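DUF269-containing protein (Cyanothece sp. ATCC 51142, PDB 3NJ2) is of unknown function but, as a member of the DUF269 family, is associated with nitrogen fixation in this cyanobacterium. Local coordinates at residues B[27-31]-B[147-151]; B[72-77]-B[140-145]; B[89-94]-B[110-114]; B[128-132]-B[163-167]. All coordinates share one frame; numbering follows the deposited sequence.

Contact 1 of 4, residues B[27-31]-B[147-151]; sequences NTLLV and LEKLN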
loop_
_atom_site.group_PDB
_atom_site.type_symbol
_atom_site.label_atom_id
_atom_site.label_comp_id
_atom_site.label_asym_id
_atom_site.label_seq_id
_atom_site.Cartn_x
_atom_site.Cartn_y
_atom_site.Cartn_z
ATOM N N ASN B 27 28.835 9.135 16.650
ATOM C CA ASN B 27 27.949 8.438 15.702
ATOM C C ASN B 27 27.767 6.982 16.151
ATOM O O ASN B 27 26.660 6.433 16.103
ATOM C CB ASN B 27 28.523 8.458 14.273
ATOM C CG ASN B 27 28.525 9.845 13.642
ATOM O OD1 ASN B 27 27.737 10.739 13.996
ATOM N ND2 ASN B 27 29.430 10.027 12.677
ATOM N N THR B 28 28.864 6.352 16.589
ATOM C CA THR B 28 28.772 4.945 17.025
ATOM C C THR B 28 27.858 4.847 18.242
ATOM O O THR B 28 27.049 3.916 18.345
ATOM C CB THR B 28 30.193 4.339 17.293
ATOM O OG1 THR B 28 30.997 4.484 16.117
ATOM C CG2 THR B 28 30.129 2.854 17.702
ATOM N N LEU B 29 27.987 5.785 19.175
ATOM C CA LEU B 29 27.127 5.755 20.346
ATOM C C LEU B 29 25.677 5.939 19.949
ATOM O O LEU B 29 24.850 5.201 20.427
ATOM C CB LEU B 29 27.528 6.782 21.398
ATOM C CG LEU B 29 28.500 6.218 22.469
ATOM C CD1 LEU B 29 29.487 7.281 22.820
ATOM C CD2 LEU B 29 27.819 5.638 23.732
ATOM N N LEU B 30 25.391 6.858 19.021
ATOM C CA LEU B 30 23.988 7.091 18.598
ATOM C C LEU B 30 23.431 5.830 17.980
ATOM O O LEU B 30 22.298 5.424 18.257
ATOM C CB LEU B 30 23.952 8.344 17.640
ATOM C CG LEU B 30 22.543 8.672 17.182
ATOM C CD1 LEU B 30 21.602 9.025 18.351
ATOM C CD2 LEU B 30 22.691 9.834 16.212
ATOM N N VAL B 31 24.218 5.162 17.127
ATOM C CA VAL B 31 23.682 4.010 16.413
ATOM C C VAL B 31 23.400 2.889 17.389
ATOM O O VAL B 31 22.433 2.206 17.268
ATOM C CB VAL B 31 24.650 3.537 15.282
ATOM C CG1 VAL B 31 24.233 2.178 14.749
ATOM C CG2 VAL B 31 24.623 4.613 14.165
ATOM N N LEU B 147 23.005 11.079 10.545
ATOM C CA LEU B 147 22.425 10.058 11.424
ATOM C C LEU B 147 21.394 10.649 12.358
ATOM O O LEU B 147 20.368 10.027 12.638
ATOM C CB LEU B 147 23.520 9.376 12.294
ATOM C CG LEU B 147 24.228 8.308 11.465
ATOM C CD1 LEU B 147 25.589 8.116 12.247
ATOM C CD2 LEU B 147 23.361 7.040 11.287
ATOM N N GLU B 148 21.685 11.842 12.890
ATOM C CA GLU B 148 20.742 12.571 13.766
ATOM C C GLU B 148 19.416 12.812 13.106
ATOM O O GLU B 148 18.375 12.623 13.745
ATOM C CB GLU B 148 21.312 13.922 14.214
ATOM C CG GLU B 148 22.386 13.778 15.248
ATOM C CD GLU B 148 23.792 13.422 14.697
ATOM O OE1 GLU B 148 24.071 13.392 13.447
ATOM O OE2 GLU B 148 24.638 13.133 15.586
ATOM N N LYS B 149 19.433 13.247 11.843
ATOM C CA LYS B 149 18.145 13.517 11.151
ATOM C C LYS B 149 17.391 12.227 10.885
ATOM O O LYS B 149 16.171 12.177 10.992
ATOM C CB LYS B 149 18.335 14.288 9.860
ATOM C CG LYS B 149 18.856 15.730 10.104
ATOM C CD LYS B 149 18.683 16.508 8.827
ATOM C CE LYS B 149 19.128 17.953 8.994
ATOM N NZ LYS B 149 18.436 18.464 10.224
ATOM N N LEU B 150 18.129 11.176 10.532
ATOM C CA LEU B 150 17.475 9.825 10.393
ATOM C C LEU B 150 16.822 9.402 11.730
ATOM O O LEU B 150 15.648 8.952 11.744
ATOM C CB LEU B 150 18.607 8.835 10.020
ATOM C CG LEU B 150 18.175 7.329 10.057
ATOM C CD1 LEU B 150 17.051 7.015 9.077
ATOM C CD2 LEU B 150 19.355 6.455 9.719
ATOM N N ASN B 151 17.576 9.521 12.807
ATOM C CA ASN B 151 17.110 9.020 14.052
ATOM C C ASN B 151 15.891 9.854 14.515
ATOM O O ASN B 151 14.886 9.308 14.947
ATOM C CB ASN B 151 18.199 9.121 15.108
ATOM C CG ASN B 151 17.694 8.662 16.405
ATOM O OD1 ASN B 151 17.202 7.544 16.483
ATOM N ND2 ASN B 151 17.820 9.482 17.456
HETATM O O HOH W 1 26.275 12.397 12.550
#
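Leu147 and Leu30 form the apolar part of this contact, with Val31 at the second methyl of Leu147. The two leucines point at each other's helices: Leu147 sends one methyl to Asn27 and the other to Val31, while Leu30 spreads its two over Leu147, Glu148 and Asn151. CD1 of Leu147 lies 3.6 Å from CB of Asn27, against the base of the amide side chain, and CD2 reaches CG2 of Val31 at 4.0 Å. Leu30 swings CG anti to its own backbone N (chi1 -179°), which carries the branch across the gap between the helices: CD2 settles 4.0 Å from CB of Leu147 and also touches the bent side chain of Glu148, and CD1 meets ND2 of Asn151 at 3.9 Å.

The partners belong to helix 24-33, near the N terminus, and to the first turns of the long helix 147-167. Their local axes run nearly parallel, 14° apart, at a closest approach of 10.9 Å; at this distance the helices meet through side chains, not through their backbones. Helix 58-62 adds Ile62 beside Val31, and Leu37 of helix 35-46 packs on Leu30.

Polar contact between the segments runs through a water. It donates to OD1 of Asn27 at 2.6 Å and to OE1 of Glu148, also at 2.6 Å, joining an amide and a carboxylate that make no direct hydrogen bond. Glu148 turns sharply at its second torsion (chi2 81°), bringing the carboxylate back toward the N-terminal helix. Asn151 uses OD1 elsewhere, in a hydrogen bond with OG of Ser34.

Contact 2 of 4, residues B[72-77]-B[140-145]; sequences RREISL and HRFGFD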
loop_
_atom_site.group_PDB
_atom_site.type_symbol
_atom_site.label_atom_id
_atom_site.label_comp_id
_atom_site.label_asym_id
_atom_site.label_seq_id
_atom_site.Cartn_x
_atom_site.Cartn_y
_atom_site.Cartn_z
ATOM N N ARG B 72 22.358 13.491 -2.769
ATOM C CA ARG B 72 20.985 13.031 -2.835
ATOM C C ARG B 72 20.169 13.682 -3.964
ATOM O O ARG B 72 19.474 12.943 -4.734
ATOM C CB ARG B 72 20.310 13.223 -1.494
ATOM C CG ARG B 72 19.676 11.994 -1.049
ATOM C CD ARG B 72 19.108 12.096 0.361
ATOM N NE ARG B 72 18.457 13.320 0.778
ATOM C CZ ARG B 72 18.886 14.098 1.766
ATOM N NH1 ARG B 72 20.079 13.878 2.334
ATOM N NH2 ARG B 72 18.180 15.175 2.128
ATOM N N ARG B 73 20.290 15.021 -4.046
ATOM C CA ARG B 73 19.558 15.853 -5.051
ATOM C C ARG B 73 19.911 15.414 -6.464
ATOM O O ARG B 73 19.107 15.577 -7.372
ATOM C CB ARG B 73 19.716 17.372 -4.838
ATOM C CG ARG B 73 21.067 18.035 -5.274
ATOM C CD ARG B 73 21.066 19.597 -5.277
ATOM N NE ARG B 73 21.941 20.131 -4.221
ATOM C CZ ARG B 73 21.536 20.601 -3.030
ATOM N NH1 ARG B 73 20.240 20.673 -2.705
ATOM N NH2 ARG B 73 22.442 21.027 -2.153
ATOM N N GLU B 74 21.092 14.810 -6.631
ATOM C CA GLU B 74 21.646 14.395 -7.909
ATOM C C GLU B 74 21.350 12.963 -8.341
ATOM O O GLU B 74 21.799 12.541 -9.396
ATOM C CB GLU B 74 23.190 14.662 -7.937
ATOM C CG GLU B 74 23.616 16.017 -8.523
ATOM C CD GLU B 74 24.765 16.713 -7.748
ATOM O OE1 GLU B 74 25.528 16.019 -7.032
ATOM O OE2 GLU B 74 24.895 17.966 -7.862
ATOM N N ILE B 75 20.644 12.176 -7.522
ATOM C CA ILE B 75 20.195 10.842 -7.944
ATOM C C ILE B 75 19.103 10.945 -9.023
ATOM O O ILE B 75 18.137 11.728 -8.829
ATOM C CB ILE B 75 19.690 9.997 -6.705
ATOM C CG1 ILE B 75 20.883 9.761 -5.766
ATOM C CG2 ILE B 75 19.027 8.654 -7.105
ATOM C CD1 ILE B 75 20.533 9.137 -4.416
ATOM N N SER B 76 19.246 10.167 -10.102
ATOM C CA SER B 76 18.282 10.142 -11.186
ATOM C C SER B 76 16.958 9.467 -10.774
ATOM O O SER B 76 16.903 8.385 -10.131
ATOM C CB SER B 76 18.817 9.510 -12.487
ATOM O OG SER B 76 17.766 9.340 -13.417
ATOM N N LEU B 77 15.889 10.086 -11.221
ATOM C CA LEU B 77 14.572 9.512 -11.113
ATOM C C LEU B 77 14.140 8.647 -12.318
ATOM O O LEU B 77 13.041 8.130 -12.362
ATOM C CB LEU B 77 13.547 10.654 -10.792
ATOM C CG LEU B 77 13.680 11.523 -9.536
ATOM C CD1 LEU B 77 12.427 12.271 -9.433
ATOM C CD2 LEU B 77 13.856 10.734 -8.227
ATOM N N HIS B 140 13.484 7.520 -5.251
ATOM C CA HIS B 140 14.870 7.082 -5.629
ATOM C C HIS B 140 15.899 7.805 -4.747
ATOM O O HIS B 140 17.000 7.259 -4.525
ATOM C CB HIS B 140 15.180 7.454 -7.104
ATOM C CG HIS B 140 14.160 6.983 -8.086
ATOM N ND1 HIS B 140 12.799 7.261 -8.010
ATOM C CD2 HIS B 140 14.307 6.176 -9.162
ATOM C CE1 HIS B 140 12.176 6.688 -9.035
ATOM N NE2 HIS B 140 13.069 5.991 -9.728
ATOM N N ARG B 141 15.632 9.058 -4.333
ATOM C CA ARG B 141 16.524 9.937 -3.525
ATOM C C ARG B 141 16.384 9.753 -1.993
ATOM O O ARG B 141 16.819 10.637 -1.251
ATOM C CB ARG B 141 16.205 11.360 -3.874
ATOM C CG ARG B 141 16.479 11.649 -5.376
ATOM C CD ARG B 141 16.277 13.137 -5.708
ATOM N NE ARG B 141 16.466 13.263 -7.158
ATOM C CZ ARG B 141 16.119 14.347 -7.855
ATOM N NH1 ARG B 141 15.533 15.369 -7.234
ATOM N NH2 ARG B 141 16.409 14.404 -9.148
ATOM N N PHE B 142 15.672 8.664 -1.595
ATOM C CA PHE B 142 15.384 8.421 -0.150
ATOM C C PHE B 142 16.688 8.479 0.610
ATOM O O PHE B 142 17.665 7.808 0.253
ATOM C CB PHE B 142 14.726 7.070 0.032
ATOM C CG PHE B 142 14.317 6.799 1.414
ATOM C CD1 PHE B 142 13.203 7.455 1.972
ATOM C CD2 PHE B 142 15.089 5.936 2.181
ATOM C CE1 PHE B 142 12.823 7.170 3.285
ATOM C CE2 PHE B 142 14.706 5.626 3.455
ATOM C CZ PHE B 142 13.641 6.276 4.034
ATOM N N GLY B 143 16.657 9.198 1.711
ATOM C CA GLY B 143 17.884 9.312 2.524
ATOM C C GLY B 143 17.838 10.559 3.394
ATOM O O GLY B 143 16.866 11.374 3.320
ATOM N N PHE B 144 18.862 10.684 4.266
ATOM C CA PHE B 144 18.903 11.728 5.285
ATOM C C PHE B 144 20.251 12.384 5.398
ATOM O O PHE B 144 21.268 11.749 5.127
ATOM C CB PHE B 144 18.534 11.123 6.657
ATOM C CG PHE B 144 17.163 10.416 6.674
ATOM C CD1 PHE B 144 16.027 11.081 7.102
ATOM C CD2 PHE B 144 17.028 9.115 6.135
ATOM C CE1 PHE B 144 14.770 10.392 7.047
ATOM C CE2 PHE B 144 15.759 8.462 6.048
ATOM C CZ PHE B 144 14.654 9.110 6.536
ATOM N N ASP B 145 20.265 13.692 5.689
ATOM C CA ASP B 145 21.575 14.373 5.764
ATOM C C ASP B 145 22.579 13.807 6.746
ATOM O O ASP B 145 23.763 13.853 6.502
ATOM C CB ASP B 145 21.447 15.860 6.086
ATOM C CG ASP B 145 20.611 16.617 5.061
ATOM O OD1 ASP B 145 20.402 16.117 3.919
ATOM O OD2 ASP B 145 20.153 17.728 5.463
HETATM O O HOH W 2 16.135 13.110 -0.669
#
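Arg72 and Arg141 mark the closest backbone approach, their CA atoms 5.5 Å apart, and Leu77 and His140 come next at 6.0 Å. The segment 72-77 leaves the last turn of helix 69-73 and runs on as an irregular chain past 140-145, itself without regular strand or helix.

Each segment lends an arginine to the other. Arg72 bends at chi3 (39°), laying its CD 3.2 Å from O of Arg141 and bringing its guanidinium to Asp145. There NH1 and NH2 grip the single oxygen OD1 end-on in a salt bridge, NH1 at 2.8 Å. The guanidinium and carboxylate planes lie 30° apart, and O of Gly143 sits over one guanidinium face. A water accepts from NE of Arg72 and donates to O of Arg141, while NH1 also bonds to O of Ile67. With an alanine in place of Arg72, the carboxylate of Asp145 would probably lose its charged mate and O of Ile67 a donor.

This surface contact fastens the C-terminal end of helix 69-73 and the chain after it to the connection between strand 129-136 and helix 147-167. Arg141, extended from CG to NE, reaches back side-on: NE and NH2 both donate to O of Ile75, NE at 2.8 Å, with O of Arg73 above one guanidinium face. CA of Leu77 makes a CH-pi contact over the face of the His140 ring, 3.9 Å from its centroid, and CD2 of Leu77 approaches ND1. NE2 of that ring bonds to O of Gly79.

Contact 3 of 4, residues B[89-94]-B[110-114]; sequences ILCYFR and VVVDL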
loop_
_atom_site.group_PDB
_atom_site.type_symbol
_atom_site.label_atom_id
_atom_site.label_comp_id
_atom_site.label_asym_id
_atom_site.label_seq_id
_atom_site.Cartn_x
_atom_site.Cartn_y
_atom_site.Cartn_z
ATOM N N ILE B 89 13.553 1.741 2.081
ATOM C CA ILE B 89 12.385 2.455 2.556
ATOM C C ILE B 89 11.463 1.454 3.264
ATOM O O ILE B 89 10.929 1.860 4.341
ATOM C CB ILE B 89 11.597 2.987 1.346
ATOM C CG1 ILE B 89 12.458 3.905 0.551
ATOM C CG2 ILE B 89 10.278 3.730 1.817
ATOM C CD1 ILE B 89 11.840 4.391 -0.771
ATOM N N LEU B 90 11.279 0.194 2.809
ATOM C CA LEU B 90 10.452 -0.786 3.533
ATOM C C LEU B 90 11.022 -1.036 4.928
ATOM O O LEU B 90 10.260 -0.992 5.910
ATOM C CB LEU B 90 10.397 -2.056 2.703
ATOM C CG LEU B 90 9.289 -3.066 2.838
ATOM C CD1 LEU B 90 7.913 -2.399 2.942
ATOM C CD2 LEU B 90 9.378 -3.874 1.538
ATOM N N CYS B 91 12.346 -1.112 5.036
ATOM C CA CYS B 91 12.940 -1.388 6.339
ATOM C C CYS B 91 12.809 -0.258 7.324
ATOM O O CYS B 91 12.544 -0.495 8.533
ATOM C CB CYS B 91 14.411 -1.779 6.212
ATOM S SG CYS B 91 14.606 -3.528 5.567
ATOM N N TYR B 92 12.865 0.982 6.829
ATOM C CA TYR B 92 12.582 2.182 7.621
ATOM C C TYR B 92 11.201 2.131 8.198
ATOM O O TYR B 92 11.007 2.258 9.459
ATOM C CB TYR B 92 12.778 3.423 6.720
ATOM C CG TYR B 92 12.528 4.743 7.373
ATOM C CD1 TYR B 92 13.490 5.329 8.245
ATOM C CD2 TYR B 92 11.377 5.454 7.101
ATOM C CE1 TYR B 92 13.290 6.598 8.831
ATOM C CE2 TYR B 92 11.208 6.705 7.630
ATOM C CZ TYR B 92 12.164 7.256 8.505
ATOM O OH TYR B 92 11.921 8.475 9.066
ATOM N N PHE B 93 10.205 1.853 7.361
ATOM C CA PHE B 93 8.830 1.797 7.880
ATOM C C PHE B 93 8.563 0.589 8.760
ATOM O O PHE B 93 7.741 0.685 9.671
ATOM C CB PHE B 93 7.787 2.096 6.783
ATOM C CG PHE B 93 7.856 3.554 6.346
ATOM C CD1 PHE B 93 7.242 4.513 7.150
ATOM C CD2 PHE B 93 8.512 3.954 5.127
ATOM C CE1 PHE B 93 7.384 5.787 6.801
ATOM C CE2 PHE B 93 8.663 5.290 4.801
ATOM C CZ PHE B 93 8.077 6.211 5.652
ATOM N N ARG B 94 9.229 -0.545 8.442
ATOM C CA ARG B 94 9.104 -1.728 9.346
ATOM C C ARG B 94 9.739 -1.456 10.683
ATOM O O ARG B 94 9.264 -2.035 11.735
ATOM C CB ARG B 94 9.833 -2.914 8.732
ATOM C CG ARG B 94 8.985 -3.554 7.547
ATOM C CD ARG B 94 9.958 -4.457 6.739
ATOM N NE ARG B 94 9.192 -5.178 5.723
ATOM C CZ ARG B 94 9.717 -5.745 4.630
ATOM N NH1 ARG B 94 11.030 -5.654 4.356
ATOM N NH2 ARG B 94 8.905 -6.336 3.775
ATOM N N VAL B 110 3.034 -3.376 7.255
ATOM C CA VAL B 110 3.633 -2.290 6.491
ATOM C C VAL B 110 3.483 -2.545 5.006
ATOM O O VAL B 110 3.767 -3.699 4.495
ATOM C CB VAL B 110 5.135 -2.147 6.850
ATOM C CG1 VAL B 110 5.769 -1.012 6.030
ATOM C CG2 VAL B 110 5.364 -1.875 8.357
ATOM N N VAL B 111 3.085 -1.503 4.236
ATOM C CA VAL B 111 3.214 -1.500 2.788
ATOM C C VAL B 111 3.860 -0.213 2.309
ATOM O O VAL B 111 3.529 0.886 2.770
ATOM C CB VAL B 111 1.766 -1.614 2.191
ATOM C CG1 VAL B 111 1.596 -1.019 0.734
ATOM C CG2 VAL B 111 1.317 -3.016 2.305
ATOM N N VAL B 112 4.749 -0.366 1.370
ATOM C CA VAL B 112 5.360 0.750 0.621
ATOM C C VAL B 112 4.978 0.593 -0.863
ATOM O O VAL B 112 5.330 -0.424 -1.521
ATOM C CB VAL B 112 6.888 0.893 0.854
ATOM C CG1 VAL B 112 7.489 1.936 -0.093
ATOM C CG2 VAL B 112 7.223 1.156 2.351
ATOM N N ASP B 113 4.148 1.499 -1.352
ATOM C CA ASP B 113 3.692 1.387 -2.707
ATOM C C ASP B 113 4.250 2.597 -3.493
ATOM O O ASP B 113 4.015 3.752 -3.145
ATOM C CB ASP B 113 2.196 1.448 -2.744
ATOM C CG ASP B 113 1.612 1.232 -4.154
ATOM O OD1 ASP B 113 2.022 0.277 -4.872
ATOM O OD2 ASP B 113 0.736 1.948 -4.555
ATOM N N LEU B 114 5.059 2.282 -4.507
ATOM C CA LEU B 114 5.633 3.309 -5.371
ATOM C C LEU B 114 5.406 3.076 -6.828
ATOM O O LEU B 114 5.490 1.935 -7.318
ATOM C CB LEU B 114 7.164 3.473 -5.070
ATOM C CG LEU B 114 7.512 3.932 -3.621
ATOM C CD1 LEU B 114 8.998 3.648 -3.098
ATOM C CD2 LEU B 114 7.218 5.489 -3.459
HETATM O O HOH W 3 6.149 -5.300 5.238
#
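Val110 meets helix 83-104 with both of its methyls, and its branches can be followed outward from the strand. CB lies near CG of Arg94, at 4.2 Å. From there CG1, anti to the backbone N (chi1 179°), goes to CB of Phe93 at 3.8 Å and to CD1 of Leu90 at 4.0 Å. The second branch, CG2, rests against the helix backbone instead, 3.7 Å from O of Phe93 and close to CA of Arg94. A glycine here would probably open a gap beside CB of Phe93 and CD1 of Leu90 and leave the stem of Arg94 with less to lean on.

The pairing is a helix packed on one face of an antiparallel sheet, running roughly antiparallel to strand 109-114 (148° between the local directions) with the axes 8.4 Å apart; the strand sends Val110, Val112 and Leu114 toward the helix. On the other face, Val111 and Asp113 pack on Asp113 and Val111 of the second subunit.

Farther along, the side chains of Leu90 and Val112 slide past each other in opposite directions, CD1 touching CG2 at 3.7 Å, while CG2 of Ile89 crosses to CG1 of Val112. Ile89 and Leu114 reach toward each other tip to tip, CD1 to CD1. At the polar margin a water accepts from NE of Arg94 and donates to O of Val110 at 3.0 Å; the guanidinium of Arg94 also makes a cation-pi contact with Tyr47.

Contact 4 of 4, residues B[128-132]-B[163-167]; sequences KLMVV and ELVNK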
loop_
_atom_site.group_PDB
_atom_site.type_symbol
_atom_site.label_atom_id
_atom_site.label_comp_id
_atom_site.label_asym_id
_atom_site.label_seq_id
_atom_site.Cartn_x
_atom_site.Cartn_y
_atom_site.Cartn_z
ATOM N N LYS B 128 -7.800 -1.662 12.393
ATOM C CA LYS B 128 -8.193 -0.836 11.227
ATOM C C LYS B 128 -7.747 0.577 11.454
ATOM O O LYS B 128 -8.298 1.532 10.928
ATOM C CB LYS B 128 -9.726 -0.940 10.986
ATOM C CG LYS B 128 -10.169 -2.375 10.645
ATOM C CD LYS B 128 -11.609 -2.527 10.229
ATOM C CE LYS B 128 -11.830 -3.986 9.886
ATOM N NZ LYS B 128 -13.241 -4.209 9.492
ATOM N N LEU B 129 -6.669 0.757 12.197
ATOM C CA LEU B 129 -6.138 2.077 12.497
ATOM C C LEU B 129 -4.892 2.333 11.628
ATOM O O LEU B 129 -3.918 1.529 11.697
ATOM C CB LEU B 129 -5.719 2.131 13.945
ATOM C CG LEU B 129 -5.177 3.500 14.335
ATOM C CD1 LEU B 129 -6.148 4.790 14.292
ATOM C CD2 LEU B 129 -4.638 3.205 15.725
ATOM N N MET B 130 -4.903 3.407 10.839
ATOM C CA MET B 130 -3.679 3.861 10.165
ATOM C C MET B 130 -2.754 4.602 11.077
ATOM O O MET B 130 -3.002 5.821 11.471
ATOM C CB MET B 130 -4.072 4.812 9.036
ATOM C CG MET B 130 -5.044 4.325 8.113
ATOM S SD MET B 130 -4.503 2.901 7.209
ATOM C CE MET B 130 -2.592 3.311 6.846
ATOM N N VAL B 131 -1.676 3.927 11.500
ATOM C CA VAL B 131 -0.700 4.564 12.407
ATOM C C VAL B 131 0.418 5.335 11.708
ATOM O O VAL B 131 1.020 6.202 12.372
ATOM C CB VAL B 131 -0.133 3.553 13.491
ATOM C CG1 VAL B 131 -1.260 3.094 14.444
ATOM C CG2 VAL B 131 0.629 2.327 12.842
ATOM N N VAL B 132 0.696 5.030 10.417
ATOM C CA VAL B 132 1.585 5.914 9.601
ATOM C C VAL B 132 0.888 5.943 8.281
ATOM O O VAL B 132 0.474 4.900 7.789
ATOM C CB VAL B 132 2.961 5.319 9.381
ATOM C CG1 VAL B 132 3.756 6.204 8.355
ATOM C CG2 VAL B 132 3.679 5.220 10.688
ATOM N N GLU B 163 1.063 7.520 19.735
ATOM C CA GLU B 163 0.003 8.453 20.229
ATOM C C GLU B 163 -1.330 8.097 19.596
ATOM O O GLU B 163 -2.391 8.070 20.269
ATOM C CB GLU B 163 0.369 9.868 19.952
ATOM C CG GLU B 163 1.472 10.509 20.819
ATOM C CD GLU B 163 1.884 11.887 20.248
ATOM O OE1 GLU B 163 1.281 12.375 19.210
ATOM O OE2 GLU B 163 2.828 12.491 20.831
ATOM N N LEU B 164 -1.311 7.695 18.323
ATOM C CA LEU B 164 -2.561 7.315 17.678
ATOM C C LEU B 164 -3.182 6.072 18.253
ATOM O O LEU B 164 -4.371 6.071 18.492
ATOM C CB LEU B 164 -2.357 7.170 16.140
ATOM C CG LEU B 164 -2.229 8.449 15.358
ATOM C CD1 LEU B 164 -1.732 8.133 13.918
ATOM C CD2 LEU B 164 -3.517 9.198 15.355
ATOM N N VAL B 165 -2.388 5.031 18.497
ATOM C CA VAL B 165 -2.918 3.812 19.106
ATOM C C VAL B 165 -3.498 4.154 20.512
ATOM O O VAL B 165 -4.595 3.681 20.842
ATOM C CB VAL B 165 -1.839 2.746 19.315
ATOM C CG1 VAL B 165 -2.426 1.435 19.952
ATOM C CG2 VAL B 165 -1.156 2.415 18.030
ATOM N N ASN B 166 -2.805 5.015 21.274
ATOM C CA ASN B 166 -3.275 5.373 22.624
ATOM C C ASN B 166 -4.575 6.149 22.510
ATOM O O ASN B 166 -5.444 6.067 23.383
ATOM C CB ASN B 166 -2.256 6.239 23.299
ATOM C CG ASN B 166 -1.095 5.454 23.795
ATOM O OD1 ASN B 166 -1.247 4.269 24.101
ATOM N ND2 ASN B 166 0.032 6.134 23.994
ATOM N N LYS B 167 -4.733 6.906 21.434
ATOM C CA LYS B 167 -5.938 7.754 21.298
ATOM C C LYS B 167 -7.146 6.941 20.779
ATOM O O LYS B 167 -8.313 7.254 21.220
ATOM C CB LYS B 167 -5.582 8.942 20.404
ATOM C CG LYS B 167 -6.636 9.978 20.245
ATOM C CD LYS B 167 -5.943 11.231 19.756
ATOM C CE LYS B 167 -6.951 12.254 19.266
ATOM N NZ LYS B 167 -6.290 13.536 18.891
#
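Val131 and Leu164 bring their CA atoms to 6.2 Å, where the chain of strand 129-136 turns a corner beside the last turns of helix 147-167. Val131 and Val132 both face Val124 of the adjoining strand, a classic beta bulge.

Leu164 points toward the strand. Across this contact its CD1 meets two backbone oxygens, O of Met130 at 3.6 Å and O of Val131 at 3.7 Å. Val165 follows with CG2, which meets CG1 of Val131 at 3.7 Å as the two valines come together at a slant. Leu129 holds CG anti to its backbone N (chi1 -179°), and this sends CD2 over the helix backbone to CA of Val165 at 3.8 Å. Ile100 of helix 83-104 packs on Val131 as well. Residues of this contact are themselves part of the dimer interface: the backbones of Lys128 and Met130 hydrogen-bond to the second subunit, Met130 meets Met130 of that chain, and Leu164 packs on its Lys128.

No hydrogen bond joins the two segments. Helix and bulge are held by methyl groups set against each other and against main-chain atoms, so the contact probably depends on shape and on exclusion of water.

How the contacts relate
From the N terminus, contact 1 opens first and closes last but one, tying helix 24-33 to the start of helix 147-167 across 115 intervening residues. Inside that loop nests contact 2, which joins the end of helix 69-73 to the 140-145 loop, and inside contact 2 nests contact 3, the short closure of helix 83-104 onto strand 109-114. Contact 4 opens after contact 3 has closed, and its segments alternate with those of contacts 1 and 2. Contacts 1, 2 and 3 meet through Leu150, Phe144 and Tyr92, whereas Phe93 and Val132 connect contact 3 to contact 4. Helix 147-167 serves contacts 1 and 4, whose centres are about 26 Å apart.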